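Long-range contacts in chromosome replication initiation inhibitor protein (Agrobacterium tumefaciens, PDB 3FD3), which probably acts as a LysR-family regulator of transcription that binds DNA, this chain being its C-terminal, effector-binding-type domain without the DNA-binding part: residues T3-T8 and L31-V36; S22-G27 and A190-N195; D40-W45 and A54-D59; R50-V55 and Q180-A185. One frame throughout, in Å; residues are numbered along the deposited sequence. Where two conformers were deposited one is given.

Contact 1: T3-T8 and L31-V36; sequences TLNIAT and LVNIAV
Strands 3-8 and 31-36 run parallel, their short axes 4.3 Å apart at closest approach and crossing at -27°, and five backbone hydrogen bonds join them. L4 and I6 each use both N and O towards the partner strand. L4 N reaches L31 O at 2.8 Å from above the carbonyl plane, whereas at the far end T8 N meets A35 O nearly along its C=O axis, the hydrogen bond bent to 153° at the hydrogen. CA-H groups press on the same carbonyls, A7 CA lying 3.2 Å from A35 O. The face of T3, N5, A7, L31, N33 and A35 carries two asparagines. N5 and N33 lie side by side with their amide planes 88° apart, and N5 OD1 is 3.3 Å from N33 CB. N33 CG stands anti to its backbone N, and T3 CG2 crosses obliquely to touch N33 CB at 3.8 Å. On the opposite face, with L4, I6, T8, V32, I34 and V36, the contacts are made by carbons: I6 CD1 meets V32 CG1 at 3.9 Å, and T8 CG2 lies alongside I34 CG2 beneath helix 17-26. That helix connects the strands, giving a beta-alpha-beta crossover. V32 N also bonds H129 ND1 of the second subunit. On the 31-36 side the pairing spends the carbonyls of L31, N33 and A35 inside the sheet, while the outer edge carries hydrogen bonds to the second subunit.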
loop_
_atom_site.group_PDB
_atom_site.type_symbol
_atom_site.label_atom_id
_atom_site.label_comp_id
_atom_site.label_asym_id
_atom_site.label_seq_id
_atom_site.Cartn_x
_atom_site.Cartn_y
_atom_site.Cartn_z
ATOM N N THR A 3 16.054 -14.804 -8.887
ATOM C CA THR A 3 15.197 -13.690 -8.488
ATOM C C THR A 3 15.338 -12.509 -9.449
ATOM O O THR A 3 16.459 -12.068 -9.714
ATOM C CB THR A 3 15.504 -13.233 -7.075
ATOM O OG1 THR A 3 15.236 -14.319 -6.178
ATOM C CG2 THR A 3 14.634 -12.007 -6.693
ATOM N N LEU A 4 14.201 -12.027 -9.959
ATOM C CA LEU A 4 14.128 -10.906 -10.893
ATOM C C LEU A 4 13.767 -9.639 -10.149
ATOM O O LEU A 4 12.702 -9.575 -9.522
ATOM C CB LEU A 4 13.053 -11.168 -11.952
ATOM C CG LEU A 4 13.181 -12.442 -12.779
ATOM C CD1 LEU A 4 12.091 -12.483 -13.820
ATOM C CD2 LEU A 4 14.585 -12.475 -13.426
ATOM N N ASN A 5 14.643 -8.642 -10.221
ATOM C CA ASN A 5 14.358 -7.302 -9.657
ATOM C C ASN A 5 13.557 -6.434 -10.646
ATOM O O ASN A 5 14.053 -6.103 -11.745
ATOM C CB ASN A 5 15.677 -6.593 -9.323
ATOM C CG ASN A 5 16.523 -7.350 -8.313
ATOM O OD1 ASN A 5 16.016 -8.103 -7.486
ATOM N ND2 ASN A 5 17.841 -7.169 -8.395
ATOM N N ILE A 6 12.347 -6.045 -10.255
ATOM C CA ILE A 6 11.417 -5.305 -11.095
ATOM C C ILE A 6 10.869 -4.131 -10.279
ATOM O O ILE A 6 10.638 -4.257 -9.083
ATOM C CB ILE A 6 10.246 -6.198 -11.541
ATOM C CG1 ILE A 6 10.731 -7.443 -12.267
ATOM C CG2 ILE A 6 9.242 -5.442 -12.468
ATOM C CD1 ILE A 6 9.607 -8.545 -12.256
ATOM N N ALA A 7 10.730 -2.978 -10.905
ATOM C CA ALA A 7 10.228 -1.783 -10.245
ATOM C C ALA A 7 8.830 -1.465 -10.774
ATOM O O ALA A 7 8.475 -1.793 -11.910
ATOM C CB ALA A 7 11.158 -0.580 -10.477
ATOM N N THR A 8 8.031 -0.825 -9.911
ATOM C CA THR A 8 6.699 -0.341 -10.299
ATOM C C THR A 8 6.396 0.885 -9.458
ATOM O O THR A 8 6.945 1.032 -8.342
ATOM C CB THR A 8 5.584 -1.394 -10.080
ATOM O OG1 THR A 8 4.322 -0.823 -10.465
ATOM C CG2 THR A 8 5.496 -1.859 -8.620
ATOM N N LEU A 31 11.529 -16.089 -9.115
ATOM C CA LEU A 31 11.020 -15.297 -7.994
ATOM C C LEU A 31 11.137 -13.837 -8.396
ATOM O O LEU A 31 11.981 -13.509 -9.237
ATOM C CB LEU A 31 11.860 -15.584 -6.746
ATOM C CG LEU A 31 11.853 -17.047 -6.267
ATOM C CD1 LEU A 31 12.930 -17.300 -5.212
ATOM C CD2 LEU A 31 10.478 -17.418 -5.759
ATOM N N VAL A 32 10.340 -12.958 -7.786
ATOM C CA VAL A 32 10.413 -11.542 -8.058
ATOM C C VAL A 32 10.726 -10.748 -6.794
ATOM O O VAL A 32 10.312 -11.109 -5.688
ATOM C CB VAL A 32 9.144 -11.011 -8.763
ATOM C CG1 VAL A 32 8.997 -11.725 -10.134
ATOM C CG2 VAL A 32 7.849 -11.167 -7.863
ATOM N N ASN A 33 11.521 -9.707 -6.979
ATOM C CA ASN A 33 11.781 -8.724 -5.943
ATOM C C ASN A 33 11.219 -7.419 -6.461
ATOM O O ASN A 33 11.763 -6.817 -7.408
ATOM C CB ASN A 33 13.277 -8.646 -5.668
ATOM C CG ASN A 33 13.636 -7.583 -4.650
ATOM O OD1 ASN A 33 12.800 -6.887 -4.134
ATOM N ND2 ASN A 33 14.904 -7.474 -4.362
ATOM N N ILE A 34 10.089 -7.024 -5.888
ATOM C CA ILE A 34 9.321 -5.875 -6.370
ATOM C C ILE A 34 9.697 -4.638 -5.610
ATOM O O ILE A 34 9.522 -4.560 -4.385
ATOM C CB ILE A 34 7.809 -6.141 -6.295
ATOM C CG1 ILE A 34 7.468 -7.325 -7.181
ATOM C CG2 ILE A 34 7.029 -4.883 -6.759
ATOM C CD1 ILE A 34 6.094 -7.863 -6.931
ATOM N N ALA A 35 10.307 -3.679 -6.313
ATOM C CA ALA A 35 10.690 -2.409 -5.707
ATOM C C ALA A 35 9.641 -1.379 -6.086
ATOM O O ALA A 35 9.266 -1.236 -7.272
ATOM C CB ALA A 35 12.100 -1.962 -6.203
ATOM N N VAL A 36 9.137 -0.652 -5.100
ATOM C CA VAL A 36 8.071 0.294 -5.364
ATOM C C VAL A 36 8.711 1.683 -5.370
ATOM O O VAL A 36 9.329 2.098 -4.385
ATOM C CB VAL A 36 6.951 0.190 -4.292
ATOM C CG1 VAL A 36 5.784 1.172 -4.598
ATOM C CG2 VAL A 36 6.482 -1.257 -4.126
#

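Contact 2: S22-G27 and A190-N195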
loop_
_atom_site.group_PDB
_atom_site.type_symbol
_atom_site.label_atom_id
_atom_site.label_comp_id
_atom_site.label_asym_id
_atom_site.label_seq_id
_atom_site.Cartn_x
_atom_site.Cartn_y
_atom_site.Cartn_z
ATOM N N SER A 22 1.875 -12.277 -11.659
ATOM C CA SER A 22 1.488 -13.591 -11.173
ATOM C C SER A 22 1.242 -14.553 -12.343
ATOM O O SER A 22 1.472 -15.761 -12.224
ATOM C CB SER A 22 0.288 -13.539 -10.227
ATOM O OG SER A 22 -0.885 -13.098 -10.877
ATOM N N LYS A 23 0.794 -14.019 -13.470
ATOM C CA LYS A 23 0.604 -14.852 -14.658
ATOM C C LYS A 23 1.959 -15.403 -15.057
ATOM O O LYS A 23 2.082 -16.570 -15.434
ATOM C CB LYS A 23 0.030 -14.063 -15.838
ATOM C CG LYS A 23 -1.431 -13.604 -15.695
ATOM C CD LYS A 23 -1.842 -12.699 -16.889
ATOM C CE LYS A 23 -3.128 -11.933 -16.612
ATOM N NZ LYS A 23 -3.577 -11.160 -17.821
ATOM N N PHE A 24 2.972 -14.545 -15.017
ATOM C CA PHE A 24 4.332 -14.961 -15.375
ATOM C C PHE A 24 4.939 -15.951 -14.364
ATOM O O PHE A 24 5.449 -17.031 -14.755
ATOM C CB PHE A 24 5.256 -13.748 -15.523
ATOM C CG PHE A 24 6.668 -14.125 -15.796
ATOM C CD1 PHE A 24 7.007 -14.699 -17.013
ATOM C CD2 PHE A 24 7.651 -13.913 -14.851
ATOM C CE1 PHE A 24 8.315 -15.068 -17.292
ATOM C CE2 PHE A 24 8.975 -14.288 -15.131
ATOM C CZ PHE A 24 9.292 -14.856 -16.336
ATOM N N THR A 25 4.882 -15.606 -13.078
ATOM C CA THR A 25 5.480 -16.482 -12.070
ATOM C C THR A 25 4.761 -17.838 -11.967
ATOM O O THR A 25 5.403 -18.833 -11.654
ATOM C CB THR A 25 5.581 -15.820 -10.694
ATOM O OG1 THR A 25 4.274 -15.507 -10.208
ATOM C CG2 THR A 25 6.455 -14.560 -10.805
ATOM N N GLY A 26 3.476 -17.883 -12.301
ATOM C CA GLY A 26 2.696 -19.122 -12.242
ATOM C C GLY A 26 3.172 -20.168 -13.249
ATOM O O GLY A 26 2.975 -21.368 -13.047
ATOM N N GLY A 27 3.808 -19.709 -14.317
ATOM C CA GLY A 27 4.261 -20.588 -15.396
ATOM C C GLY A 27 5.768 -20.785 -15.452
ATOM O O GLY A 27 6.270 -21.472 -16.346
ATOM N N ALA A 190 11.039 -12.390 -22.078
ATOM C CA ALA A 190 9.973 -12.156 -23.049
ATOM C C ALA A 190 8.605 -12.572 -22.492
ATOM O O ALA A 190 7.608 -11.912 -22.753
ATOM C CB ALA A 190 10.252 -12.910 -24.360
ATOM N N GLY A 191 8.569 -13.661 -21.735
ATOM C CA GLY A 191 7.302 -14.132 -21.116
ATOM C C GLY A 191 6.705 -13.152 -20.124
ATOM O O GLY A 191 5.482 -12.953 -20.055
ATOM N N LEU A 192 7.580 -12.531 -19.347
ATOM C CA LEU A 192 7.168 -11.514 -18.399
ATOM C C LEU A 192 6.589 -10.335 -19.153
ATOM O O LEU A 192 5.491 -9.853 -18.857
ATOM C CB LEU A 192 8.354 -11.057 -17.570
ATOM C CG LEU A 192 8.114 -9.962 -16.542
ATOM C CD1 LEU A 192 6.918 -10.336 -15.579
ATOM C CD2 LEU A 192 9.378 -9.664 -15.763
ATOM N N THR A 193 7.348 -9.860 -20.137
ATOM C CA THR A 193 6.902 -8.788 -21.003
ATOM C C THR A 193 5.576 -9.070 -21.653
ATOM O O THR A 193 4.715 -8.187 -21.659
ATOM C CB THR A 193 7.976 -8.456 -22.075
ATOM O OG1 THR A 193 9.105 -7.962 -21.364
ATOM C CG2 THR A 193 7.499 -7.398 -23.030
ATOM N N ALA A 194 5.382 -10.276 -22.183
ATOM C CA ALA A 194 4.123 -10.612 -22.814
ATOM C C ALA A 194 2.972 -10.441 -21.824
ATOM O O ALA A 194 1.925 -9.929 -22.168
ATOM C CB ALA A 194 4.136 -12.077 -23.346
ATOM N N ASN A 195 3.179 -10.915 -20.605
ATOM C CA ASN A 195 2.156 -10.784 -19.539
ATOM C C ASN A 195 1.916 -9.344 -19.095
ATOM O O ASN A 195 0.783 -8.950 -18.857
ATOM C CB ASN A 195 2.516 -11.710 -18.371
ATOM C CG ASN A 195 2.215 -13.164 -18.686
ATOM O OD1 ASN A 195 1.102 -13.482 -19.052
ATOM N ND2 ASN A 195 3.203 -14.025 -18.597
HETATM O O HOH W 1 -1.409 -11.472 -20.381
#
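K23 NZ has two partners, a hydrogen bond to T199 OG1, one turn beyond N195 on helix 190-203, and a weak one to a water at 3.4 Å. That water donates, also weakly, to N195 OD1, so the bridge between the two helices is long and soft. The lysine arm gets there by being extended beyond CG. On its way it passes obliquely over the asparagine amide, whose OD1 sits 3.4 Å from K23 CB, and N195 ND2 turns the other way, towards F24 CA at 3.5 Å. No direct hydrogen bond links the segments; the contact is held mainly by F24. Its CG is anti to the backbone N (chi1 176°), which swings the ring across to the other helix, and L192 CB lies over the ring centre, 3.8 Å from the centroid and 5° off the normal, in a CH-pi contact. L192 CD1 follows beside it, touching F24 CD2 at 3.7 Å. The two helices run roughly antiparallel, with an angle of 146° between their short axes, and pack on one face of the sheet: F24 also rests on L4, and L192 on I6 and W179. They belong to the helical layer on that face in a Rossmann-like subdomain of the periplasmic-binding-protein fold. At the ring edge N195 ND2 lies near the plane, while L192 N sits over the covered face, toward the CD1 and CE1 rim, 3.2 Å from F24 CD1. G191, which has no side chain, lets the ring lie directly against the helix backbone, near the start of helix 190-203.

Contact 3: D40-W45 and A54-D59; sequences DHTVEW and AVTAHD
Towards the core, T42 and A54 meet more tightly than ordinary van der Waals contact: T42 CG2, anti to the backbone N, comes within 3.4 Å of A54 CB, and the same methyl looks on to T56 CB at 4.2 Å. T42 turns its hydroxyl the other way, to D37 OD2 and to a water 2.7 Å from T42 OG1. That water also donates to V55 O, so a polar bridge runs beside the methyl contact and ties the first turn of helix 42-47 to strand 53-56. The more exposed side is built differently, from one histidine met over a face by V43 and at its edge by D40. H58 closes an ST turn, its N donating to T56 OG1. Over one face of the imidazole, V43 CG2 makes a CH-pi contact, 4.1 Å from the centroid and offset toward the rim. At the edge, D40 supplies its carboxylate with CG anti to the backbone N, and this solvent-facing end of the contact is less firmly fixed: H58 was modelled in two conformers. In the conformer described, H58 NE2 donates to D40 OD1 at 2.5 Å, on the syn lone pair, and the carboxylate and ring planes lie within 6° of each other. This His-carboxylate bond, bent to 150° at the hydrogen, does not by its geometry fix the charge of the imidazole, but the nearby aspartate would tend to favour the protonated form and perhaps raise the pKa of H58.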
loop_
_atom_site.group_PDB
_atom_site.type_symbol
_atom_site.label_atom_id
_atom_site.label_comp_id
_atom_site.label_asym_id
_atom_site.label_seq_id
_atom_site.Cartn_x
_atom_site.Cartn_y
_atom_site.Cartn_z
ATOM N N ASP A 40 10.714 8.698 -7.907
ATOM C CA ASP A 40 11.260 8.907 -9.239
ATOM C C ASP A 40 12.742 8.449 -9.329
ATOM O O ASP A 40 13.588 9.150 -9.885
ATOM C CB ASP A 40 11.102 10.385 -9.629
ATOM C CG ASP A 40 11.302 10.624 -11.108
ATOM O OD1 ASP A 40 11.091 9.669 -11.899
ATOM O OD2 ASP A 40 11.693 11.766 -11.473
ATOM N N HIS A 41 13.049 7.299 -8.732
ATOM C CA HIS A 41 14.380 6.717 -8.805
ATOM C C HIS A 41 14.502 5.632 -9.862
ATOM O O HIS A 41 15.592 5.101 -10.077
ATOM C CB HIS A 41 14.791 6.130 -7.464
ATOM C CG HIS A 41 14.987 7.164 -6.405
ATOM N ND1 HIS A 41 15.655 8.347 -6.643
ATOM C CD2 HIS A 41 14.589 7.204 -5.114
ATOM C CE1 HIS A 41 15.655 9.075 -5.540
ATOM N NE2 HIS A 41 15.010 8.406 -4.600
ATOM N N THR A 42 13.387 5.286 -10.512
ATOM C CA THR A 42 13.397 4.137 -11.436
ATOM C C THR A 42 14.447 4.259 -12.518
ATOM O O THR A 42 15.131 3.265 -12.828
ATOM C CB THR A 42 12.014 3.917 -12.078
ATOM O OG1 THR A 42 11.126 3.456 -11.066
ATOM C CG2 THR A 42 12.079 2.872 -13.219
ATOM N N VAL A 43 14.608 5.462 -13.077
ATOM C CA VAL A 43 15.604 5.677 -14.136
ATOM C C VAL A 43 17.032 5.379 -13.663
ATOM O O VAL A 43 17.788 4.699 -14.351
ATOM C CB VAL A 43 15.526 7.117 -14.715
ATOM C CG1 VAL A 43 16.776 7.452 -15.518
ATOM C CG2 VAL A 43 14.239 7.252 -15.576
ATOM N N GLU A 44 17.375 5.866 -12.476
ATOM C CA GLU A 44 18.669 5.574 -11.866
ATOM C C GLU A 44 18.852 4.078 -11.604
ATOM O O GLU A 44 19.912 3.513 -11.893
ATOM C CB GLU A 44 18.835 6.351 -10.556
ATOM C CG GLU A 44 18.711 7.875 -10.724
ATOM C CD GLU A 44 17.283 8.413 -10.435
ATOM O OE1 GLU A 44 17.109 9.054 -9.346
ATOM O OE2 GLU A 44 16.357 8.180 -11.282
ATOM N N TRP A 45 17.810 3.437 -11.094
ATOM C CA TRP A 45 17.860 1.999 -10.819
ATOM C C TRP A 45 18.083 1.181 -12.078
ATOM O O TRP A 45 18.830 0.202 -12.066
ATOM C CB TRP A 45 16.576 1.518 -10.179
ATOM C CG TRP A 45 16.286 2.086 -8.825
ATOM C CD1 TRP A 45 17.130 2.805 -8.023
ATOM C CD2 TRP A 45 15.066 1.936 -8.099
ATOM N NE1 TRP A 45 16.494 3.128 -6.849
ATOM C CE2 TRP A 45 15.228 2.600 -6.868
ATOM C CE3 TRP A 45 13.843 1.303 -8.372
ATOM C CZ2 TRP A 45 14.219 2.654 -5.919
ATOM C CZ3 TRP A 45 12.833 1.355 -7.426
ATOM C CH2 TRP A 45 13.033 2.027 -6.207
ATOM N N ALA A 54 10.903 -2.280 -15.403
ATOM C CA ALA A 54 10.081 -1.361 -14.607
ATOM C C ALA A 54 8.856 -0.902 -15.378
ATOM O O ALA A 54 8.936 -0.645 -16.590
ATOM C CB ALA A 54 10.888 -0.148 -14.169
ATOM N N VAL A 55 7.743 -0.785 -14.639
ATOM C CA VAL A 55 6.590 -0.001 -15.040
ATOM C C VAL A 55 6.871 1.401 -14.552
ATOM O O VAL A 55 7.130 1.623 -13.341
ATOM C CB VAL A 55 5.264 -0.551 -14.427
ATOM C CG1 VAL A 55 4.084 0.445 -14.668
ATOM C CG2 VAL A 55 4.955 -1.948 -14.963
ATOM N N THR A 56 6.821 2.356 -15.465
ATOM C CA THR A 56 7.165 3.750 -15.160
ATOM C C THR A 56 6.358 4.709 -16.023
ATOM O O THR A 56 5.954 4.364 -17.131
ATOM C CB THR A 56 8.657 3.990 -15.373
ATOM O OG1 THR A 56 8.981 5.353 -15.107
ATOM C CG2 THR A 56 9.061 3.624 -16.799
ATOM N N ALA A 57 6.132 5.924 -15.507
ATOM C CA ALA A 57 5.588 7.012 -16.321
ATOM C C ALA A 57 6.629 7.673 -17.247
ATOM O O ALA A 57 6.254 8.494 -18.067
ATOM C CB ALA A 57 4.919 8.076 -15.427
ATOM N N HIS A 58 7.902 7.319 -17.049
ATOM C CA HIS A 58 8.995 7.787 -17.889
ATOM C C HIS A 58 9.024 7.063 -19.229
ATOM O O HIS A 58 9.208 5.851 -19.310
ATOM C CB HIS A 58 10.351 7.606 -17.210
ATOM C CG HIS A 58 10.639 8.638 -16.179
ATOM N ND1 HIS A 58 10.964 9.938 -16.502
ATOM C CD2 HIS A 58 10.635 8.572 -14.829
ATOM C CE1 HIS A 58 11.153 10.627 -15.390
ATOM N NE2 HIS A 58 10.962 9.820 -14.362
ATOM N N ASP A 59 8.862 7.878 -20.275
ATOM C CA ASP A 59 8.751 7.473 -21.691
ATOM C C ASP A 59 10.117 7.311 -22.346
ATOM O O ASP A 59 10.340 6.473 -23.240
ATOM C CB ASP A 59 8.051 8.624 -22.420
ATOM C CG ASP A 59 7.638 9.739 -21.468
ATOM O OD1 ASP A 59 7.441 9.429 -20.273
ATOM O OD2 ASP A 59 7.537 10.919 -21.885
HETATM O O HOH W 2 8.635 2.529 -11.316
#

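Contact 4: R50-V55 and Q180-A185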
loop_
_atom_site.group_PDB
_atom_site.type_symbol
_atom_site.label_atom_id
_atom_site.label_comp_id
_atom_site.label_asym_id
_atom_site.label_seq_id
_atom_site.Cartn_x
_atom_site.Cartn_y
_atom_site.Cartn_z
ATOM N N ARG A 50 20.149 -2.012 -10.930
ATOM C CA ARG A 50 19.529 -2.411 -9.662
ATOM C C ARG A 50 18.160 -3.074 -9.866
ATOM O O ARG A 50 17.719 -3.842 -9.028
ATOM C CB ARG A 50 19.420 -1.208 -8.710
ATOM C CG ARG A 50 20.811 -0.740 -8.186
ATOM C CD ARG A 50 20.715 0.372 -7.161
ATOM N NE ARG A 50 19.800 0.071 -6.061
ATOM C CZ ARG A 50 19.470 0.926 -5.088
ATOM N NH1 ARG A 50 19.999 2.150 -5.045
ATOM N NH2 ARG A 50 18.598 0.555 -4.144
ATOM N N VAL A 51 17.496 -2.747 -10.969
ATOM C CA VAL A 51 16.360 -3.509 -11.458
ATOM C C VAL A 51 16.555 -3.812 -12.947
ATOM O O VAL A 51 17.240 -3.056 -13.664
ATOM C CB VAL A 51 14.987 -2.787 -11.239
ATOM C CG1 VAL A 51 14.713 -2.532 -9.743
ATOM C CG2 VAL A 51 14.906 -1.497 -12.049
ATOM N N LEU A 52 15.933 -4.896 -13.414
ATOM C CA LEU A 52 16.009 -5.311 -14.815
ATOM C C LEU A 52 14.880 -4.769 -15.675
ATOM O O LEU A 52 14.971 -4.779 -16.898
ATOM C CB LEU A 52 15.998 -6.840 -14.917
ATOM C CG LEU A 52 17.209 -7.505 -14.300
ATOM C CD1 LEU A 52 17.115 -9.030 -14.458
ATOM C CD2 LEU A 52 18.453 -6.965 -14.984
ATOM N N ALA A 53 13.803 -4.353 -15.041
ATOM C CA ALA A 53 12.606 -3.931 -15.735
ATOM C C ALA A 53 11.750 -3.114 -14.804
ATOM O O ALA A 53 11.869 -3.206 -13.561
ATOM C CB ALA A 53 11.790 -5.132 -16.247
ATOM N N ALA A 54 10.903 -2.280 -15.403
ATOM C CA ALA A 54 10.081 -1.361 -14.607
ATOM C C ALA A 54 8.856 -0.902 -15.378
ATOM O O ALA A 54 8.936 -0.645 -16.590
ATOM C CB ALA A 54 10.888 -0.148 -14.169
ATOM N N VAL A 55 7.743 -0.785 -14.639
ATOM C CA VAL A 55 6.590 -0.001 -15.040
ATOM C C VAL A 55 6.871 1.401 -14.552
ATOM O O VAL A 55 7.130 1.623 -13.341
ATOM C CB VAL A 55 5.264 -0.551 -14.427
ATOM C CG1 VAL A 55 4.084 0.445 -14.668
ATOM C CG2 VAL A 55 4.955 -1.948 -14.963
ATOM N N GLN A 180 9.865 -0.726 -19.335
ATOM C CA GLN A 180 11.270 -0.539 -19.729
ATOM C C GLN A 180 12.003 -1.789 -19.281
ATOM O O GLN A 180 11.795 -2.246 -18.166
ATOM C CB GLN A 180 11.886 0.718 -19.120
ATOM C CG GLN A 180 11.270 2.024 -19.626
ATOM C CD GLN A 180 12.267 3.162 -19.872
ATOM O OE1 GLN A 180 13.450 2.935 -20.141
ATOM N NE2 GLN A 180 11.774 4.404 -19.800
ATOM N N VAL A 181 12.778 -2.408 -20.173
ATOM C CA VAL A 181 13.483 -3.649 -19.855
ATOM C C VAL A 181 14.924 -3.545 -20.289
ATOM O O VAL A 181 15.219 -3.095 -21.401
ATOM C CB VAL A 181 12.865 -4.879 -20.563
ATOM C CG1 VAL A 181 13.573 -6.158 -20.119
ATOM C CG2 VAL A 181 11.331 -4.934 -20.296
ATOM N N ASN A 182 15.833 -3.940 -19.402
ATOM C CA ASN A 182 17.255 -4.026 -19.739
ATOM C C ASN A 182 17.419 -4.882 -20.993
ATOM O O ASN A 182 16.952 -6.022 -21.039
ATOM C CB ASN A 182 17.989 -4.653 -18.561
ATOM C CG ASN A 182 19.457 -4.759 -18.765
ATOM O OD1 ASN A 182 19.924 -5.396 -19.731
ATOM N ND2 ASN A 182 20.230 -4.169 -17.840
ATOM N N ARG A 183 18.099 -4.333 -21.999
ATOM C CA ARG A 183 18.187 -4.986 -23.311
ATOM C C ARG A 183 18.825 -6.373 -23.221
ATOM O O ARG A 183 18.438 -7.266 -23.959
ATOM C CB ARG A 183 18.965 -4.117 -24.313
ATOM C CG ARG A 183 20.475 -4.089 -24.097
ATOM C CD ARG A 183 21.206 -3.171 -25.096
ATOM N NE ARG A 183 22.588 -2.905 -24.688
ATOM C CZ ARG A 183 23.620 -3.670 -25.029
ATOM N NH1 ARG A 183 23.435 -4.736 -25.800
ATOM N NH2 ARG A 183 24.836 -3.371 -24.616
ATOM N N LEU A 184 19.770 -6.542 -22.298
ATOM C CA LEU A 184 20.474 -7.813 -22.118
ATOM C C LEU A 184 19.632 -8.918 -21.478
ATOM O O LEU A 184 19.963 -10.110 -21.629
ATOM C CB LEU A 184 21.764 -7.600 -21.321
ATOM C CG LEU A 184 22.813 -6.671 -21.968
ATOM C CD1 LEU A 184 23.993 -6.435 -21.020
ATOM C CD2 LEU A 184 23.291 -7.227 -23.289
ATOM N N ALA A 185 18.565 -8.517 -20.795
ATOM C CA ALA A 185 17.633 -9.438 -20.151
ATOM C C ALA A 185 16.371 -9.630 -20.979
ATOM O O ALA A 185 15.588 -10.535 -20.678
ATOM C CB ALA A 185 17.276 -8.906 -18.756
HETATM O O HOH W 3 18.969 -2.593 -15.728
#
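N182 sits just past the end of strand 165-181, and its side chain can be followed outward from the backbone. Its CB rests 3.4 Å from L52 O, the same carbonyl that accepts an almost straight hydrogen bond from N182 N at 2.8 Å, in the carbonyl plane. CG stands anti to the backbone N (chi1 -178°), and the amide then divides its work. OD1 reaches forward along its own chain and accepts from L184 N at 2.8 Å, closing an Asx turn; A185 N bonds N182 O in the same bend. ND2 faces the other segment and donates a hydrogen bond to a water 2.9 Å away, which in turn donates to V51 O, so the tip is held on both sides. Behind this turn the two strands pair antiparallel. A54 and Q180 form the hydrogen-bonded pair, with A54 N to Q180 O and Q180 N to A54 O both at 2.9 Å, while A53 and V181 form the non-hydrogen-bonded pair, where A53 CB touches V181 CG2. Q180 leads its own amide away from A54, to H58 O, K60 O and V62 N. Beyond the strand pairing, L52 CD1 packs on A185 CB at 4.3 Å. L52, N182 and A185 also line the pocket of a bound glycol chain, probably from the crystallisation liquor. The arrangement is that of the Rossmann-like subdomain of the LysR effector-binding fold, where a long antiparallel strand returning from the other lobe joins the sheet beside the parallel strands.

How the contacts relate
All four contacts lie in one Rossmann-like subdomain of the effector-binding fold, around the sheet order 31-36, 3-8, 53-56, 165-181. Contact 1 closes first along the chain; contacts 3 and 4 follow, sharing A54 and V55 on strand 53-56, with centres 10 Å apart. Contact 2 spans both of these and joins helix 17-26 to helix 190-203, bringing an early helix against the C-terminal one. It packs on contact 1 through I6 and L192 on one side of the sheet, while helix 42-47 of contact 3 covers the other at A7 and A35. Contacts 1 and 2 also touch the second subunit, so this subdomain contributes to the dimer interface.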